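Local coordinates for probable fatty acyl-CoA transferase Rv3272 (Mycobacterium tuberculosis, PDB 5YX6) that is a family III CoA transferase that binds fatty acyl-CoAs of varying chain length, palmitoyl-CoA most tightly, and probably works in fatty acid metabolism, at the interface of chains A and B. Coordinates in Å, arbitrary orientation; residue numbers count along the deposited sequence, not the author numbering. Chains: chain A/B, Uncharacterized protein Rv3272.

Contact 1: the interface of chains A and B. Residues chain A 133, 207-208, 211; chain B 347, 349, 364, 366.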
# COMPACT_ATOMS: atom_id res chain seq x y z
N TYR A 133 -11.49 0.34 11.40
CA TYR A 133 -11.05 -0.71 12.32
C TYR A 133 -11.81 -2.04 12.19
O TYR A 133 -11.52 -2.98 12.94
CB TYR A 133 -11.17 -0.23 13.76
CG TYR A 133 -10.30 0.97 14.09
CD1 TYR A 133 -8.94 0.83 14.28
CD2 TYR A 133 -10.86 2.23 14.23
CE1 TYR A 133 -8.15 1.93 14.59
CE2 TYR A 133 -10.08 3.33 14.55
CZ TYR A 133 -8.73 3.18 14.73
OH TYR A 133 -7.97 4.28 15.03
N TYR A 207 -7.18 -0.75 9.29
CA TYR A 207 -6.33 -1.38 10.29
C TYR A 207 -5.71 -2.67 9.76
O TYR A 207 -4.51 -2.90 9.94
CB TYR A 207 -7.14 -1.66 11.55
CG TYR A 207 -6.33 -2.27 12.68
CD1 TYR A 207 -5.49 -1.49 13.46
CD2 TYR A 207 -6.46 -3.62 12.99
CE1 TYR A 207 -4.78 -2.04 14.51
CE2 TYR A 207 -5.75 -4.17 14.03
CZ TYR A 207 -4.91 -3.38 14.79
OH TYR A 207 -4.21 -3.93 15.83
N ASP A 208 -6.53 -3.50 9.12
CA ASP A 208 -6.07 -4.78 8.57
C ASP A 208 -5.00 -4.56 7.51
O ASP A 208 -4.03 -5.31 7.44
CB ASP A 208 -7.24 -5.59 8.00
CG ASP A 208 -8.21 -6.06 9.07
OD1 ASP A 208 -7.90 -5.86 10.26
OD2 ASP A 208 -9.27 -6.64 8.73
N VAL A 211 -1.71 -3.47 9.37
CA VAL A 211 -1.11 -4.66 9.94
C VAL A 211 -0.41 -5.45 8.83
O VAL A 211 0.73 -5.87 8.97
CB VAL A 211 -2.17 -5.54 10.66
CG1 VAL A 211 -1.66 -6.96 10.85
CG2 VAL A 211 -2.57 -4.92 12.00
N ASN B 347 -10.25 -8.76 15.07
CA ASN B 347 -10.24 -8.78 13.62
C ASN B 347 -9.75 -10.08 13.01
O ASN B 347 -9.66 -10.17 11.78
CB ASN B 347 -9.39 -7.63 13.09
CG ASN B 347 -10.10 -6.30 13.17
OD1 ASN B 347 -11.13 -6.18 13.83
ND2 ASN B 347 -9.59 -5.30 12.47
N LEU B 349 -6.91 -11.79 12.63
CA LEU B 349 -5.89 -11.43 11.65
C LEU B 349 -4.83 -12.50 11.43
O LEU B 349 -3.99 -12.38 10.53
CB LEU B 349 -5.21 -10.12 12.08
CG LEU B 349 -6.02 -8.88 11.73
CD1 LEU B 349 -5.61 -7.69 12.59
CD2 LEU B 349 -5.87 -8.56 10.25
N ARG B 364 -3.11 -13.01 7.82
CA ARG B 364 -3.89 -13.17 6.59
C ARG B 364 -3.82 -11.92 5.72
O ARG B 364 -3.40 -10.86 6.18
CB ARG B 364 -5.34 -13.49 6.93
CG ARG B 364 -6.08 -12.38 7.69
CD ARG B 364 -7.60 -12.57 7.68
NE ARG B 364 -8.27 -11.63 8.59
CZ ARG B 364 -8.58 -10.38 8.26
NH1 ARG B 364 -8.30 -9.93 7.04
NH2 ARG B 364 -9.17 -9.58 9.14
N PRO B 366 -5.59 -8.76 3.78
CA PRO B 366 -6.59 -7.89 4.43
C PRO B 366 -8.04 -8.00 3.92
O PRO B 366 -8.96 -7.89 4.74
CB PRO B 366 -6.05 -6.48 4.16
CG PRO B 366 -5.10 -6.62 3.03
CD PRO B 366 -4.52 -7.99 3.13
O HOH W 1 -10.18 -6.08 6.30

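Contact 2: the interface of chains A and B. Residues chain A 211, 215, 218, 222; chain B 344, 349, 362-363.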
# COMPACT_ATOMS: atom_id res chain seq x y z
N VAL A 211 -1.71 -3.47 9.37
CA VAL A 211 -1.11 -4.66 9.94
C VAL A 211 -0.41 -5.45 8.83
O VAL A 211 0.73 -5.87 8.97
CB VAL A 211 -2.17 -5.54 10.66
CG1 VAL A 211 -1.66 -6.96 10.85
CG2 VAL A 211 -2.57 -4.92 12.00
N ALA A 215 3.63 -6.93 8.15
CA ALA A 215 3.44 -8.35 8.47
C ALA A 215 4.71 -9.08 8.92
O ALA A 215 4.66 -9.84 9.88
CB ALA A 215 2.82 -9.07 7.27
N LEU A 218 5.73 -7.91 12.38
CA LEU A 218 4.71 -8.31 13.34
C LEU A 218 4.87 -9.79 13.68
O LEU A 218 4.60 -10.22 14.80
CB LEU A 218 3.30 -8.06 12.80
CG LEU A 218 2.40 -6.96 13.38
CD1 LEU A 218 3.02 -6.30 14.59
CD2 LEU A 218 2.06 -5.93 12.32
N LEU A 222 4.36 -12.83 16.91
CA LEU A 222 3.22 -13.75 16.91
C LEU A 222 3.66 -15.16 17.27
O LEU A 222 2.83 -16.03 17.55
CB LEU A 222 2.51 -13.77 15.55
CG LEU A 222 1.70 -12.55 15.08
CD1 LEU A 222 1.26 -12.74 13.63
CD2 LEU A 222 0.51 -12.34 15.97
N PHE B 344 -6.77 -6.17 18.00
CA PHE B 344 -6.09 -7.12 17.15
C PHE B 344 -6.80 -8.46 17.19
O PHE B 344 -6.98 -9.10 16.16
CB PHE B 344 -4.63 -7.27 17.58
CG PHE B 344 -3.80 -8.10 16.65
CD1 PHE B 344 -3.10 -7.52 15.60
CD2 PHE B 344 -3.69 -9.47 16.83
CE1 PHE B 344 -2.32 -8.27 14.75
CE2 PHE B 344 -2.92 -10.24 15.98
CZ PHE B 344 -2.23 -9.64 14.94
N LEU B 349 -6.91 -11.79 12.63
CA LEU B 349 -5.89 -11.43 11.65
C LEU B 349 -4.83 -12.50 11.43
O LEU B 349 -3.99 -12.38 10.53
CB LEU B 349 -5.21 -10.12 12.08
CG LEU B 349 -6.02 -8.88 11.73
CD1 LEU B 349 -5.61 -7.69 12.59
CD2 LEU B 349 -5.87 -8.56 10.25
N VAL B 362 0.93 -16.76 11.18
CA VAL B 362 1.13 -15.70 10.20
C VAL B 362 -0.12 -14.84 10.06
O VAL B 362 -1.18 -15.16 10.60
CB VAL B 362 1.52 -16.26 8.81
CG1 VAL B 362 2.75 -17.16 8.90
CG2 VAL B 362 0.35 -17.01 8.19
N ILE B 363 0.02 -13.73 9.34
CA ILE B 363 -1.07 -12.78 9.15
C ILE B 363 -1.78 -12.97 7.80
O ILE B 363 -1.13 -13.08 6.78
CB ILE B 363 -0.55 -11.33 9.25
CG1 ILE B 363 -0.02 -11.08 10.66
CG2 ILE B 363 -1.64 -10.33 8.91
CD1 ILE B 363 0.66 -9.77 10.80

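Contact 1: the interface of chains A and B
A:Asp208, from helix 206-213, pushes its carboxylate into a pocket of chain B formed by B:Asn347, B:Leu349, B:Arg364 and B:Pro366, part of the homodimer interface of this family III CoA transferase. The two carboxylate oxygens have different partners. OD1 of A:Asp208 accepts a hydrogen bond from the amide nitrogen ND2 of B:Asn347 at 2.8 Å, met on its syn side but 26° out of the carboxylate plane, with the amide turned almost perpendicular to the carboxylate. OD2 of A:Asp208 forms a salt bridge with the guanidinium nitrogen NH2 of B:Arg364 at 3.0 Å; the oxygen lies at the guanidinium edge, but the nitrogen arrives from above the carboxylate, 63° out of its plane. A water also bonds to OD2 of A:Asp208, at 2.6 Å, and passes the link on to the backbone O of B:Pro366.

Aspartate suits this place because its short side chain holds two acceptors close to the helix, with CG beside the backbone N (chi1 -68°). Asparagine suits the facing position because its amide can donate twice: ND2 of B:Asn347 also bonds to the backbone O of A:Tyr133 at 3.1 Å. That oxygen lies in the amide plane, although the donor stands above the carbonyl plane. The NH2 of B:Arg364 in turn bonds to the backbone O of B:Asn347 at 2.8 Å, a nearly straight bond that ties the two donor residues of chain B together. The arginine's positive charge would be expected to favour the ionised form of the aspartate.

B:Leu349 supplies the apolar wall. CD2 of B:Leu349 packs 3.6 Å from CG of A:Asp208 and also lies over one face of the guanidinium, toward its rim, which probably helps to shield the salt bridge from solvent. The other methyl, CD1 of B:Leu349, lies 3.8 Å from the ring carbon CE2 of A:Tyr207 and meets CG2 of A:Val211 tip to tip.

Contact 2: the interface of chains A and B
Helices 206-213 and 215-222 of chain A present aliphatic side chains to the end of strand 360-363 of chain B, forming a hydrophobic patch of the homodimer interface. B:Ile363, the last residue of that strand, lies between A:Val211, A:Ala215, A:Leu218 and A:Leu222. Its longer branch does most of the touching: the terminal methyl CD1 of B:Ile363 packs 3.6 Å from CG1 of A:Val211 and 3.7 Å from CB of A:Leu218. Isoleucine fits a strand through its branched beta carbon, and here the branching gives it two arms against the helices. CG1 stands beside the backbone N (chi1 -64°) and the chain continues extended to CD1 (chi2 173°), which carries this methyl in among the helical residues. The shorter arm, CG2 of B:Ile363, stays nearer the strand and touches CG1 of A:Val211 at 3.9 Å.

A:Ala215, at the start of the second helix, has a side chain small enough that the isoleucine can probably come close to the helix backbone: CD1 of B:Ile363 is 3.9 Å from CA of A:Ala215. A:Val211 contributes a compact, branched surface. CG1 lies anti to the backbone N (chi1 161°) and faces the isoleucine, whereas CG2 is directed toward B:Leu349.

At the end of helix 215-222, A:Leu222 uses its forked tip to touch two partners. CD1 of A:Leu222 meets CG1 of B:Ile363 at 3.6 Å, the two side chains crossing at about a right angle. The second methyl turns toward B:Phe344 of helix 342-346. The phenyl group offers a broad apolar surface beside the aliphatic chains, and CB of B:Leu349 lies over one of its faces, toward the rim, providing support from within chain B. CZ and CE2 of B:Phe344 each lie 4.0 Å from CD2 of A:Leu222.

Contact 1 and contact 2 are neighbouring patches of one two-fold symmetric dimer interface, the centres of their C-alpha atoms about 8 Å apart. They share A:Val211 and B:Leu349, and helix 206-213 contributes to both. Polar pairing in contact 1 thus adjoins aliphatic packing in contact 2: the first may help to fix the register of the chains, while the second buries apolar surface. The centre of contact 1 is about 13 Å from A:Asp175, the probable nucleophile, and that of contact 2 about 18 Å. Any influence of the patches on the active site would probably be indirect, and the structure alone does not show one.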